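Local atomic coordinates of putative oxidoreductase (Jannaschia sp., PDB entry 3C24), a protein that is a putative oxidoreductase that probably uses a nicotinamide dinucleotide bound to its N-terminal Rossmann domain, though its substrate is not known. Residues Leu17-Gly21 with Ala39-Ile43; Met23-Ile27 with Val72-Pro76; Pro123-Pro127 with Asp140-Gly144; Val151-Met155 with Arg181-Leu187; Pro158-Tyr162 with Arg178-Val182. All blocks are in the same frame, centred on the assembly; numbering follows the deposited sequence. Where two conformers were deposited one is given.

In the fold
Four contacts reach one mixed sheet; contact 3 joins the loops on either side of helix 135-138. Contacts 1 and 2, 8 Å apart between centres, alternate their segments along the chain and touch (Leu17 N to Val72 O, 2.9 Å) at the tips of the parallel Rossmann strands 13-17, 37-41 and 70-73. Contact 3 follows, about 22 Å from contact 1, centre to centre, at the second subunit. Contacts 4 and 5, with centres 8 Å apart, come last, share Arg181 and Val182 and lie at the far edge, strands 148-156 and 176-181, about 25 Å from contact 1. The probable dinucleotide site and the start of helix 184-217 thus sit at separate ends of the sheet.

Contact 1: Leu17-Gly21 with Ala39-Ile43; sequences LGAGG and AAIEI
Backbone hydrogen bonds fix the register. Leu17 pairs in parallel with Ile41, CA atoms 4.9 Å apart, and beyond this bridge Ile41 O receives two amides, Ala19 N at 3.0 Å and, weakly, Gly18 N at 2.9 Å. Gly18 has positive phi (74/34) and opens a type I turn closed by Gly21 N to Gly18 O at 3.2 Å. The carboxylate of Glu42 (chi1 t, chi2 p) curls under this turn, so that OE1 accepts from Gly20 N at 2.8 Å; a CB on Gly20 would come within about 3.1 Å of Glu42 CG. Apolar contacts are Ala19 CB to Ala40 CB, 3.7 Å, and Leu17 CD1 to Ile41 CG1, 4.1 Å. The glycine-rich turn after the first strand, with an acidic residue just after the second, is the dinucleotide-binding arrangement of Rossmann folds, consistent with cofactor binding here. Strand 70-73 flanks Leu17 through Val72, helix 22-33 follows the turn, and Leu51 of helix 45-53 packs on Ala19, Ala40 and Glu42.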
loop_
_atom_site.group_PDB
_atom_site.type_symbol
_atom_site.label_atom_id
_atom_site.label_comp_id
_atom_site.label_asym_id
_atom_site.label_seq_id
_atom_site.Cartn_x
_atom_site.Cartn_y
_atom_site.Cartn_z
ATOM N N LEU A 17 22.622 11.404 -21.382
ATOM C CA LEU A 17 23.553 10.279 -21.463
ATOM C C LEU A 17 22.774 8.976 -21.210
ATOM O O LEU A 17 21.986 8.860 -20.231
ATOM C CB LEU A 17 24.713 10.458 -20.459
ATOM C CG LEU A 17 25.865 11.415 -20.812
ATOM C CD1 LEU A 17 25.400 12.689 -21.409
ATOM C CD2 LEU A 17 26.749 11.616 -19.540
ATOM N N GLY A 18 23.006 7.984 -22.070
ATOM C CA GLY A 18 22.297 6.711 -21.967
ATOM C C GLY A 18 20.859 6.927 -22.448
ATOM O O GLY A 18 19.908 6.314 -21.986
ATOM N N ALA A 19 20.727 7.802 -23.420
ATOM C CA ALA A 19 19.390 8.217 -23.911
ATOM C C ALA A 19 18.530 7.121 -24.464
ATOM O O ALA A 19 17.319 7.243 -24.442
ATOM C CB ALA A 19 19.519 9.318 -24.940
ATOM N N GLY A 20 19.130 6.045 -24.945
ATOM C CA GLY A 20 18.336 4.974 -25.591
ATOM C C GLY A 20 18.032 3.771 -24.723
ATOM O O GLY A 20 17.356 2.807 -25.126
ATOM N N GLY A 21 18.541 3.830 -23.505
ATOM C CA GLY A 21 18.347 2.754 -22.548
ATOM C C GLY A 21 16.936 2.731 -21.988
ATOM O O GLY A 21 16.105 3.602 -22.305
ATOM N N ALA A 39 19.904 16.652 -27.151
ATOM C CA ALA A 39 21.092 15.935 -27.650
ATOM C C ALA A 39 21.078 14.551 -27.006
ATOM O O ALA A 39 21.437 14.410 -25.847
ATOM C CB ALA A 39 22.409 16.650 -27.348
ATOM N N ALA A 40 20.655 13.547 -27.791
ATOM C CA ALA A 40 20.522 12.166 -27.309
ATOM C C ALA A 40 21.817 11.454 -27.481
ATOM O O ALA A 40 22.196 11.125 -28.614
ATOM C CB ALA A 40 19.400 11.408 -28.019
ATOM N N ILE A 41 22.453 11.180 -26.348
ATOM C CA ILE A 41 23.774 10.513 -26.326
ATOM C C ILE A 41 23.614 9.041 -25.966
ATOM O O ILE A 41 23.211 8.657 -24.870
ATOM C CB ILE A 41 24.780 11.209 -25.337
ATOM C CG1 ILE A 41 24.650 12.752 -25.430
ATOM C CG2 ILE A 41 26.249 10.642 -25.538
ATOM C CD1 ILE A 41 24.914 13.319 -26.801
ATOM N N GLU A 42 23.969 8.198 -26.925
ATOM C CA GLU A 42 23.791 6.755 -26.771
ATOM C C GLU A 42 24.745 6.002 -27.648
ATOM O O GLU A 42 24.710 6.172 -28.843
ATOM C CB GLU A 42 22.382 6.340 -27.185
ATOM C CG GLU A 42 22.107 4.851 -27.034
ATOM C CD GLU A 42 22.356 4.377 -25.635
ATOM O OE1 GLU A 42 21.573 4.743 -24.718
ATOM O OE2 GLU A 42 23.352 3.640 -25.410
ATOM N N ILE A 43 25.571 5.197 -27.017
ATOM C CA ILE A 43 26.591 4.441 -27.744
ATOM C C ILE A 43 26.179 3.007 -27.953
ATOM O O ILE A 43 26.699 2.365 -28.864
ATOM C CB ILE A 43 28.014 4.477 -27.058
ATOM C CG1 ILE A 43 27.982 3.811 -25.680
ATOM C CG2 ILE A 43 28.551 5.891 -26.975
#

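Contact 2: Met23-Ile27 with Val72-Pro76; sequences MGARI and VLALP
Residues 23-27 form helical backbone near the start of helix 22-33, while 72-73 end a strand and the chain then turns sharply: Ala74 (-85/59) centres an inverse gamma turn, with a weak Leu75 N to Leu73 O bond of 2.9 Å, before Leu75 and Pro76 run on extended. The two backbones come nearest at Gly24 and Ala74, CA atoms 5.4 Å apart. No direct hydrogen bond joins them; one water donates to Ala74 O at 2.7 Å and accepts weakly from Gly24 N at 3.4 Å. Gly24 CA lies 4.0 Å from Ala74 CB, both small enough for this close approach. Ile27 (chi1 p, chi2 t) sends CD1 to Ala74 CB at 3.8 Å and to Val72 CG1 at 4.4 Å. Met23, a selenomethionine with two conformers, reaches along the turn in the one given, CE 3.4 Å from Leu75 N and SE 4.1 Å from Pro76 CD. Such a helix, packed on the tip of a neighbouring parallel strand, belongs to the Rossmann core. Strand 13-17 lies beside Val72, Leu100 and Met172 pack on Ile27 and Val72, and helix 77-87 meets Leu73 and Leu75.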
loop_
_atom_site.group_PDB
_atom_site.type_symbol
_atom_site.label_atom_id
_atom_site.label_comp_id
_atom_site.label_asym_id
_atom_site.label_seq_id
_atom_site.Cartn_x
_atom_site.Cartn_y
_atom_site.Cartn_z
HETATM N N MSE A 23 16.076 3.305 -18.974
HETATM C CA MSE A 23 15.904 4.502 -18.150
HETATM C C MSE A 23 15.644 5.672 -19.131
HETATM O O MSE A 23 14.547 6.289 -19.195
HETATM C CB MSE A 23 17.132 4.825 -17.225
HETATM C CG MSE A 23 18.003 3.638 -16.619
HETATM SE SE MSE A 23 19.091 4.046 -14.961
HETATM C CE MSE A 23 18.695 5.987 -14.931
ATOM N N GLY A 24 16.652 5.920 -19.933
ATOM C CA GLY A 24 16.683 7.047 -20.865
ATOM C C GLY A 24 15.644 7.329 -21.905
ATOM O O GLY A 24 15.351 8.464 -22.186
ATOM N N ALA A 25 15.130 6.292 -22.525
ATOM C CA ALA A 25 14.274 6.481 -23.681
ATOM C C ALA A 25 12.987 7.290 -23.373
ATOM O O ALA A 25 12.572 8.181 -24.135
ATOM C CB ALA A 25 13.974 5.101 -24.332
ATOM N N ARG A 26 12.384 7.010 -22.234
ATOM C CA ARG A 26 11.154 7.713 -21.837
ATOM C C ARG A 26 11.396 9.199 -21.643
ATOM O O ARG A 26 10.630 10.030 -22.100
ATOM C CB ARG A 26 10.564 7.115 -20.561
ATOM C CG ARG A 26 9.914 5.735 -20.751
ATOM C CD ARG A 26 9.568 5.131 -19.339
ATOM N N ILE A 27 12.455 9.507 -20.912
ATOM C CA ILE A 27 12.802 10.907 -20.624
ATOM C C ILE A 27 13.278 11.660 -21.872
ATOM O O ILE A 27 13.010 12.851 -22.048
ATOM C CB ILE A 27 13.768 11.089 -19.419
ATOM C CG1 ILE A 27 15.129 10.467 -19.646
ATOM C CG2 ILE A 27 13.131 10.612 -18.128
ATOM C CD1 ILE A 27 15.993 10.509 -18.348
ATOM N N VAL A 72 22.192 15.285 -18.424
ATOM C CA VAL A 72 21.418 14.369 -17.619
ATOM C C VAL A 72 22.052 13.004 -17.629
ATOM O O VAL A 72 22.258 12.387 -18.688
ATOM C CB VAL A 72 19.943 14.243 -18.113
ATOM C CG1 VAL A 72 19.218 13.225 -17.203
ATOM C CG2 VAL A 72 19.233 15.579 -18.127
ATOM N N LEU A 73 22.347 12.505 -16.443
ATOM C CA LEU A 73 22.981 11.204 -16.295
ATOM C C LEU A 73 21.961 10.083 -16.106
ATOM O O LEU A 73 21.691 9.664 -14.988
ATOM C CB LEU A 73 23.981 11.214 -15.109
ATOM C CG LEU A 73 24.987 12.386 -15.102
ATOM C CD1 LEU A 73 26.010 12.159 -14.004
ATOM C CD2 LEU A 73 25.713 12.531 -16.408
ATOM N N ALA A 74 21.365 9.648 -17.217
ATOM C CA ALA A 74 20.305 8.595 -17.178
ATOM C C ALA A 74 20.940 7.207 -17.180
ATOM O O ALA A 74 20.741 6.412 -18.102
ATOM C CB ALA A 74 19.341 8.753 -18.355
ATOM N N LEU A 75 21.759 6.970 -16.169
ATOM C CA LEU A 75 22.523 5.746 -16.035
ATOM C C LEU A 75 22.358 5.135 -14.658
ATOM O O LEU A 75 21.993 5.837 -13.721
ATOM C CB LEU A 75 23.987 6.050 -16.248
ATOM C CG LEU A 75 24.269 6.624 -17.644
ATOM C CD1 LEU A 75 25.617 7.276 -17.649
ATOM C CD2 LEU A 75 24.136 5.541 -18.694
ATOM N N PRO A 76 22.650 3.826 -14.524
ATOM C CA PRO A 76 22.470 3.203 -13.201
ATOM C C PRO A 76 23.447 3.717 -12.178
ATOM O O PRO A 76 24.548 4.119 -12.488
ATOM C CB PRO A 76 22.640 1.693 -13.459
ATOM C CG PRO A 76 22.741 1.500 -14.878
ATOM C CD PRO A 76 22.977 2.851 -15.574
HETATM O O HOH W 1 19.796 4.730 -19.959
#

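Contact 3: Pro123-Pro127 with Asp140-Gly144; sequences PCHPP and DYHGG
A ring-to-carbonyl hydrogen bond joins two irregular loops: His125 ND1 donates to His142 O, 2.7 Å and almost linear. The loop after strand 117-123 thus meets the one leading to strand 148-156, closing the excursion through helix 135-138 beside the second subunit. His125 has positive phi (81/155) and chi1 m; its CA is 5.0 Å from that of His142. The rings form an offset edge-to-face pair, the edge of His142 toward the face of His125, centroids 5.8 Å apart, planes at 80°. Pro126 wedges against the opposing backbone, CG 3.3 Å from Asp140 O and CD 3.4 Å from Gly143 N. Asp140 OD1 (chi1 t) accepts His142 N at 3.1 Å, an Asx turn, and Gly143 N at 2.8 Å, an Asx motif; Gly143 is at 125/160. Pro126 O accepts from Asn233 of the second subunit, whose His231 meets the His125 ring. A sulfate, probably from the crystallisation liquor, lies beside the His142 side chain and may mark a pocket. As donor, ND1 of His125 is protonated here.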
loop_
_atom_site.group_PDB
_atom_site.type_symbol
_atom_site.label_atom_id
_atom_site.label_comp_id
_atom_site.label_asym_id
_atom_site.label_seq_id
_atom_site.Cartn_x
_atom_site.Cartn_y
_atom_site.Cartn_z
ATOM N N PRO A 123 11.512 11.250 -8.866
ATOM C CA PRO A 123 10.062 11.273 -8.842
ATOM C C PRO A 123 9.516 10.692 -7.547
ATOM O O PRO A 123 10.184 9.872 -6.895
ATOM C CB PRO A 123 9.686 10.375 -10.011
ATOM C CG PRO A 123 10.857 9.603 -10.346
ATOM C CD PRO A 123 12.074 10.313 -9.867
ATOM N N CYS A 124 8.324 11.130 -7.161
ATOM C CA CYS A 124 7.633 10.515 -6.013
ATOM C C CYS A 124 6.934 9.233 -6.472
ATOM O O CYS A 124 6.690 8.319 -5.692
ATOM C CB CYS A 124 6.590 11.428 -5.369
ATOM S SG CYS A 124 7.285 12.868 -4.515
ATOM N N HIS A 125 6.652 9.221 -7.768
ATOM C CA HIS A 125 5.826 8.247 -8.491
ATOM C C HIS A 125 4.323 8.618 -8.293
ATOM O O HIS A 125 3.962 9.272 -7.301
ATOM C CB HIS A 125 6.060 6.801 -8.082
ATOM C CG HIS A 125 7.458 6.397 -8.247
ATOM N ND1 HIS A 125 8.112 6.421 -9.463
ATOM C CD2 HIS A 125 8.367 6.012 -7.327
ATOM C CE1 HIS A 125 9.370 6.033 -9.279
ATOM N NE2 HIS A 125 9.555 5.802 -7.996
ATOM N N PRO A 126 3.446 8.209 -9.240
ATOM C CA PRO A 126 2.053 8.563 -9.011
ATOM C C PRO A 126 1.525 8.012 -7.681
ATOM O O PRO A 126 1.911 6.923 -7.231
ATOM C CB PRO A 126 1.343 7.994 -10.240
ATOM C CG PRO A 126 2.432 7.884 -11.275
ATOM C CD PRO A 126 3.682 7.595 -10.566
ATOM N N PRO A 127 0.602 8.722 -7.054
ATOM C CA PRO A 127 0.095 8.228 -5.775
ATOM C C PRO A 127 -0.843 7.041 -5.829
ATOM O O PRO A 127 -1.560 6.827 -6.801
ATOM C CB PRO A 127 -0.695 9.400 -5.244
ATOM C CG PRO A 127 -1.112 10.214 -6.435
ATOM C CD PRO A 127 0.020 10.005 -7.461
ATOM N N ASP A 140 -0.063 3.154 -14.570
ATOM C CA ASP A 140 1.241 3.833 -14.524
ATOM C C ASP A 140 1.710 4.005 -13.085
ATOM O O ASP A 140 1.316 4.938 -12.386
ATOM C CB ASP A 140 1.203 5.197 -15.223
ATOM C CG ASP A 140 2.515 5.933 -15.089
ATOM O OD1 ASP A 140 3.532 5.241 -14.809
ATOM O OD2 ASP A 140 2.519 7.185 -15.192
ATOM N N TYR A 141 2.531 3.062 -12.655
ATOM C CA TYR A 141 2.987 3.070 -11.268
ATOM C C TYR A 141 4.273 3.809 -11.106
ATOM O O TYR A 141 4.650 4.072 -10.006
ATOM C CB TYR A 141 3.117 1.644 -10.736
ATOM C CG TYR A 141 1.860 0.804 -10.907
ATOM C CD1 TYR A 141 0.734 1.080 -10.170
ATOM C CD2 TYR A 141 1.799 -0.210 -11.838
ATOM C CE1 TYR A 141 -0.405 0.338 -10.307
ATOM C CE2 TYR A 141 0.657 -0.972 -11.985
ATOM C CZ TYR A 141 -0.450 -0.680 -11.215
ATOM O OH TYR A 141 -1.650 -1.377 -11.331
ATOM N N HIS A 142 4.883 4.192 -12.223
ATOM C CA HIS A 142 6.175 4.870 -12.205
ATOM C C HIS A 142 6.181 6.342 -12.476
ATOM O O HIS A 142 6.931 7.059 -11.843
ATOM C CB HIS A 142 7.125 4.214 -13.189
ATOM C CG HIS A 142 7.546 2.849 -12.754
ATOM N ND1 HIS A 142 8.693 2.613 -12.024
ATOM C CD2 HIS A 142 6.902 1.670 -12.838
ATOM C CE1 HIS A 142 8.768 1.322 -11.759
ATOM N NE2 HIS A 142 7.684 0.731 -12.216
ATOM N N GLY A 143 5.317 6.787 -13.392
ATOM C CA GLY A 143 5.293 8.194 -13.798
ATOM C C GLY A 143 5.454 8.356 -15.273
ATOM O O GLY A 143 5.919 7.445 -15.987
ATOM N N GLY A 144 5.032 9.519 -15.754
ATOM C CA GLY A 144 5.146 9.829 -17.168
ATOM C C GLY A 144 3.818 9.828 -17.885
ATOM O O GLY A 144 3.709 10.382 -18.999
#

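Contact 4: Val151-Met155 with Arg181-Leu187; sequences VCALM and RVTTEQL
The parallel bridge between strands 148-156 and 176-181 runs straight into the capping box that starts helix 184-217, at the far edge of the mixed sheet. Arg181 pairs with Cys152, CA atoms 5.0 Å apart, and its CA makes a CH contact to Cys152 O at 3.3 Å. Its side chain is extended, NE 3.0 Å from a water that also accepts from Leu154 N (2.9 Å) and donates to Val182 O (2.8 Å), while its guanidinium is held by Glu159 in a salt bridge. Val182 N donates to Cys152 O at 2.9 Å, the direct hydrogen bond of the contact, and Val182 O sits 3.1 Å from Ala153 CB. Thr183 (chi1 p) is the N-cap of helix 184-217: its OG1 accepts Gln186 N at 3.0 Å, and Gln186 OE1 accepts Thr183 N at 3.0 Å, completing the capping box. Thr184 (chi1 m) brings OG1 to 3.5 Å from Met155 CB; one water links Thr184 N (3.2 Å) to Leu154 O (2.8 Å). Gln186 reaches Tyr217 of the second subunit with NE2. Leu187 turns back to the strand, its CD1 3.9 Å from Ala153 CB, and Ile120 of strand 117-123 packs on it too. Val151 (chi1 m) closes the apolar end, its CG2 3.7 Å from Leu187 CD2.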
loop_
_atom_site.group_PDB
_atom_site.type_symbol
_atom_site.label_atom_id
_atom_site.label_comp_id
_atom_site.label_asym_id
_atom_site.label_seq_id
_atom_site.Cartn_x
_atom_site.Cartn_y
_atom_site.Cartn_z
ATOM N N VAL A 151 10.670 15.522 -6.289
ATOM C CA VAL A 151 11.553 16.191 -5.313
ATOM C C VAL A 151 12.874 16.546 -5.973
ATOM O O VAL A 151 13.420 15.761 -6.771
ATOM C CB VAL A 151 11.804 15.332 -4.038
ATOM C CG1 VAL A 151 10.514 15.195 -3.219
ATOM C CG2 VAL A 151 12.429 13.969 -4.408
ATOM N N CYS A 152 13.369 17.740 -5.671
ATOM C CA CYS A 152 14.602 18.236 -6.264
ATOM C C CYS A 152 15.462 18.956 -5.269
ATOM O O CYS A 152 14.969 19.600 -4.349
ATOM C CB CYS A 152 14.279 19.255 -7.365
ATOM S SG CYS A 152 13.209 18.700 -8.729
ATOM N N ALA A 153 16.768 18.881 -5.509
ATOM C CA ALA A 153 17.748 19.580 -4.722
ATOM C C ALA A 153 18.842 20.189 -5.554
ATOM O O ALA A 153 19.356 19.580 -6.501
ATOM C CB ALA A 153 18.402 18.623 -3.741
ATOM N N LEU A 154 19.181 21.419 -5.214
ATOM C CA LEU A 154 20.351 22.072 -5.763
ATOM C C LEU A 154 21.514 21.667 -4.874
ATOM O O LEU A 154 21.643 22.099 -3.711
ATOM C CB LEU A 154 20.199 23.591 -5.795
ATOM C CG LEU A 154 21.336 24.378 -6.424
ATOM C CD1 LEU A 154 21.572 24.001 -7.948
ATOM C CD2 LEU A 154 21.020 25.886 -6.273
HETATM N N MSE A 155 22.351 20.769 -5.388
HETATM C CA MSE A 155 23.486 20.257 -4.599
HETATM C C MSE A 155 24.588 21.285 -4.532
HETATM O O MSE A 155 25.246 21.459 -3.518
HETATM C CB MSE A 155 24.015 18.937 -5.177
HETATM C CG MSE A 155 25.267 18.453 -4.515
HETATM SE SE MSE A 155 25.754 16.777 -5.354
HETATM C CE MSE A 155 27.455 16.504 -4.513
ATOM N N ARG A 181 11.216 21.280 -3.238
ATOM C CA ARG A 181 12.623 21.602 -3.077
ATOM C C ARG A 181 13.120 21.202 -1.708
ATOM O O ARG A 181 12.511 21.531 -0.675
ATOM C CB ARG A 181 12.922 23.097 -3.274
ATOM C CG ARG A 181 14.442 23.425 -3.195
ATOM C CD ARG A 181 14.725 24.854 -3.591
ATOM N NE ARG A 181 16.157 25.125 -3.550
ATOM C CZ ARG A 181 16.704 26.262 -3.976
ATOM N NH1 ARG A 181 15.955 27.193 -4.524
ATOM N NH2 ARG A 181 18.027 26.442 -3.888
ATOM N N VAL A 182 14.178 20.416 -1.724
ATOM C CA VAL A 182 14.866 19.958 -0.498
ATOM C C VAL A 182 16.384 20.118 -0.613
ATOM O O VAL A 182 16.927 20.458 -1.668
ATOM C CB VAL A 182 14.571 18.482 -0.207
ATOM C CG1 VAL A 182 13.080 18.227 0.119
ATOM C CG2 VAL A 182 15.017 17.578 -1.368
ATOM N N THR A 183 17.071 19.836 0.477
ATOM C CA THR A 183 18.535 19.799 0.446
ATOM C C THR A 183 18.976 18.444 -0.044
ATOM O O THR A 183 18.195 17.479 -0.061
ATOM C CB THR A 183 19.176 20.012 1.831
ATOM O OG1 THR A 183 18.852 18.920 2.702
ATOM C CG2 THR A 183 18.693 21.341 2.445
ATOM N N THR A 184 20.251 18.345 -0.398
ATOM C CA THR A 184 20.843 17.083 -0.835
ATOM C C THR A 184 20.628 16.007 0.229
ATOM O O THR A 184 20.203 14.894 -0.076
ATOM C CB THR A 184 22.345 17.219 -1.109
ATOM O OG1 THR A 184 22.522 18.225 -2.100
ATOM C CG2 THR A 184 22.993 15.888 -1.609
ATOM N N GLU A 185 20.908 16.346 1.484
ATOM C CA GLU A 185 20.747 15.362 2.566
ATOM C C GLU A 185 19.294 14.933 2.801
ATOM O O GLU A 185 18.986 13.752 3.027
ATOM C CB GLU A 185 21.375 15.875 3.853
ATOM C CG GLU A 185 21.285 14.845 4.967
ATOM C CD GLU A 185 22.126 15.223 6.176
ATOM O OE1 GLU A 185 21.629 15.996 7.032
ATOM O OE2 GLU A 185 23.285 14.736 6.244
ATOM N N GLN A 186 18.397 15.912 2.726
ATOM C CA GLN A 186 16.980 15.633 2.847
ATOM C C GLN A 186 16.519 14.695 1.729
ATOM O O GLN A 186 15.764 13.730 1.973
ATOM C CB GLN A 186 16.163 16.918 2.860
ATOM C CG GLN A 186 16.260 17.693 4.183
ATOM C CD GLN A 186 15.582 19.026 4.119
ATOM O OE1 GLN A 186 15.522 19.635 3.057
ATOM N NE2 GLN A 186 15.081 19.511 5.269
ATOM N N LEU A 187 17.006 14.915 0.494
ATOM C CA LEU A 187 16.596 14.054 -0.617
ATOM C C LEU A 187 17.092 12.636 -0.377
ATOM O O LEU A 187 16.370 11.667 -0.618
ATOM C CB LEU A 187 17.141 14.549 -1.942
ATOM C CG LEU A 187 16.203 14.348 -3.135
ATOM C CD1 LEU A 187 16.791 15.091 -4.323
ATOM C CD2 LEU A 187 15.907 12.920 -3.502
HETATM O O HOH W 2 17.854 22.718 -2.970
HETATM O O HOH W 3 21.099 21.332 -1.041
HETATM O O HOH W 4 24.692 19.917 -1.324
#

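Contact 5: Pro158-Tyr162 with Arg178-Val182; sequences PEEHY and RTHRV
Within the beta-alpha-beta unit of strand 148-156, helix 160-172 and strand 176-181, the N-terminal end of the helix is tied to the last strand by one arginine. The backbones stay apart, the nearest CA atoms being Tyr162 and Arg181 at 8.8 Å, so side chains make the link. Arg181 is fully extended (chi1, chi2 and chi3 all t) and forms a two-pronged salt bridge with Glu159 (chi1 t, chi2 p): NH1 donates to OE2 at 2.8 Å and NH2 to OE1 at 2.9 Å, so each carboxylate oxygen accepts one N-H. Its NE is taken up by the water described in contact 4. The guanidinium lies flat on the Tyr162 ring (chi1 t), centres 4.2 Å apart and planes at 4°, an off-centre cation-pi stack with CZ 4.3 Å from the centroid; CD sits over the ring face in a CH-pi contact of 3.6 Å. Within the segment His161 N donates to Pro158 O and Tyr162 N to Glu159 O, both 2.9 Å, satisfying these amides. Thr179 OG1 is satisfied by Glu170 and His180 NE2 by Asp226 of the second subunit. Tyr162 OH, packed on Thr179 CG2 at 3.7 Å, is 2.7 Å from a water that donates to Thr179 O at 2.8 Å.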
loop_
_atom_site.group_PDB
_atom_site.type_symbol
_atom_site.label_atom_id
_atom_site.label_comp_id
_atom_site.label_asym_id
_atom_site.label_seq_id
_atom_site.Cartn_x
_atom_site.Cartn_y
_atom_site.Cartn_z
ATOM N N PRO A 158 24.883 28.090 -8.627
ATOM C CA PRO A 158 24.097 29.294 -8.466
ATOM C C PRO A 158 22.619 29.019 -8.272
ATOM O O PRO A 158 22.050 28.147 -8.910
ATOM C CB PRO A 158 24.290 30.039 -9.788
ATOM C CG PRO A 158 24.954 29.180 -10.682
ATOM C CD PRO A 158 25.550 28.030 -9.934
ATOM N N GLU A 159 22.011 29.836 -7.422
ATOM C CA GLU A 159 20.590 29.756 -7.096
ATOM C C GLU A 159 19.675 29.720 -8.301
ATOM O O GLU A 159 18.685 28.972 -8.356
ATOM C CB GLU A 159 20.202 30.964 -6.265
ATOM C CG GLU A 159 18.729 31.051 -5.876
ATOM C CD GLU A 159 18.210 29.887 -5.021
ATOM O OE1 GLU A 159 18.982 29.088 -4.418
ATOM O OE2 GLU A 159 16.976 29.819 -4.911
ATOM N N GLU A 160 20.047 30.518 -9.265
ATOM C CA GLU A 160 19.253 30.669 -10.501
ATOM C C GLU A 160 19.079 29.344 -11.259
ATOM O O GLU A 160 18.180 29.155 -12.057
ATOM C CB GLU A 160 19.854 31.707 -11.420
ATOM C CG GLU A 160 19.889 33.098 -10.797
ATOM C CD GLU A 160 21.220 33.471 -10.122
ATOM O OE1 GLU A 160 21.873 32.625 -9.430
ATOM O OE2 GLU A 160 21.574 34.682 -10.270
ATOM N N HIS A 161 19.981 28.435 -10.964
ATOM C CA HIS A 161 19.966 27.126 -11.635
ATOM C C HIS A 161 18.942 26.182 -11.057
ATOM O O HIS A 161 18.605 25.170 -11.712
ATOM C CB HIS A 161 21.356 26.491 -11.637
ATOM C CG HIS A 161 22.275 27.129 -12.605
ATOM N ND1 HIS A 161 23.521 26.616 -12.894
ATOM C CD2 HIS A 161 22.090 28.180 -13.441
ATOM C CE1 HIS A 161 24.092 27.375 -13.815
ATOM N NE2 HIS A 161 23.251 28.333 -14.162
ATOM N N TYR A 162 18.392 26.503 -9.888
ATOM C CA TYR A 162 17.391 25.595 -9.306
ATOM C C TYR A 162 16.194 25.543 -10.241
ATOM O O TYR A 162 15.725 24.483 -10.584
ATOM C CB TYR A 162 16.940 25.995 -7.892
ATOM C CG TYR A 162 15.831 25.073 -7.461
ATOM C CD1 TYR A 162 16.116 23.833 -6.939
ATOM C CD2 TYR A 162 14.498 25.390 -7.707
ATOM C CE1 TYR A 162 15.099 22.959 -6.613
ATOM C CE2 TYR A 162 13.484 24.502 -7.383
ATOM C CZ TYR A 162 13.784 23.299 -6.858
ATOM O OH TYR A 162 12.765 22.411 -6.567
ATOM N N ARG A 178 3.315 18.853 -8.330
ATOM C CA ARG A 178 4.100 19.599 -7.339
ATOM C C ARG A 178 5.572 19.224 -7.413
ATOM O O ARG A 178 5.897 18.075 -7.574
ATOM C CB ARG A 178 3.638 19.226 -5.909
ATOM C CG ARG A 178 2.237 19.579 -5.554
ATOM C CD ARG A 178 1.884 19.287 -4.101
ATOM N NE ARG A 178 1.548 17.891 -3.830
ATOM C CZ ARG A 178 0.391 17.349 -4.160
ATOM N NH1 ARG A 178 -0.540 18.077 -4.763
ATOM N NH2 ARG A 178 0.153 16.085 -3.883
ATOM N N THR A 179 6.425 20.236 -7.274
ATOM C CA THR A 179 7.861 20.063 -7.189
ATOM C C THR A 179 8.343 20.582 -5.863
ATOM O O THR A 179 8.343 21.786 -5.610
ATOM C CB THR A 179 8.567 20.853 -8.295
ATOM O OG1 THR A 179 8.006 20.447 -9.557
ATOM C CG2 THR A 179 10.024 20.581 -8.319
ATOM N N HIS A 180 8.783 19.641 -5.040
ATOM C CA HIS A 180 9.279 19.908 -3.685
ATOM C C HIS A 180 10.794 20.094 -3.663
ATOM O O HIS A 180 11.540 19.225 -4.042
ATOM C CB HIS A 180 8.948 18.750 -2.758
ATOM C CG HIS A 180 7.487 18.430 -2.681
ATOM N ND1 HIS A 180 6.600 19.205 -1.958
ATOM C CD2 HIS A 180 6.774 17.409 -3.199
ATOM C CE1 HIS A 180 5.392 18.677 -2.062
ATOM N NE2 HIS A 180 5.472 17.577 -2.788
ATOM N N ARG A 181 11.216 21.280 -3.238
ATOM C CA ARG A 181 12.623 21.602 -3.077
ATOM C C ARG A 181 13.120 21.202 -1.708
ATOM O O ARG A 181 12.511 21.531 -0.675
ATOM C CB ARG A 181 12.922 23.097 -3.274
ATOM C CG ARG A 181 14.442 23.425 -3.195
ATOM C CD ARG A 181 14.725 24.854 -3.591
ATOM N NE ARG A 181 16.157 25.125 -3.550
ATOM C CZ ARG A 181 16.704 26.262 -3.976
ATOM N NH1 ARG A 181 15.955 27.193 -4.524
ATOM N NH2 ARG A 181 18.027 26.442 -3.888
ATOM N N VAL A 182 14.178 20.416 -1.724
ATOM C CA VAL A 182 14.866 19.958 -0.498
ATOM C C VAL A 182 16.384 20.118 -0.613
ATOM O O VAL A 182 16.927 20.458 -1.668
ATOM C CB VAL A 182 14.571 18.482 -0.207
ATOM C CG1 VAL A 182 13.080 18.227 0.119
ATOM C CG2 VAL A 182 15.017 17.578 -1.368
HETATM O O HOH W 5 10.347 23.558 -6.332
#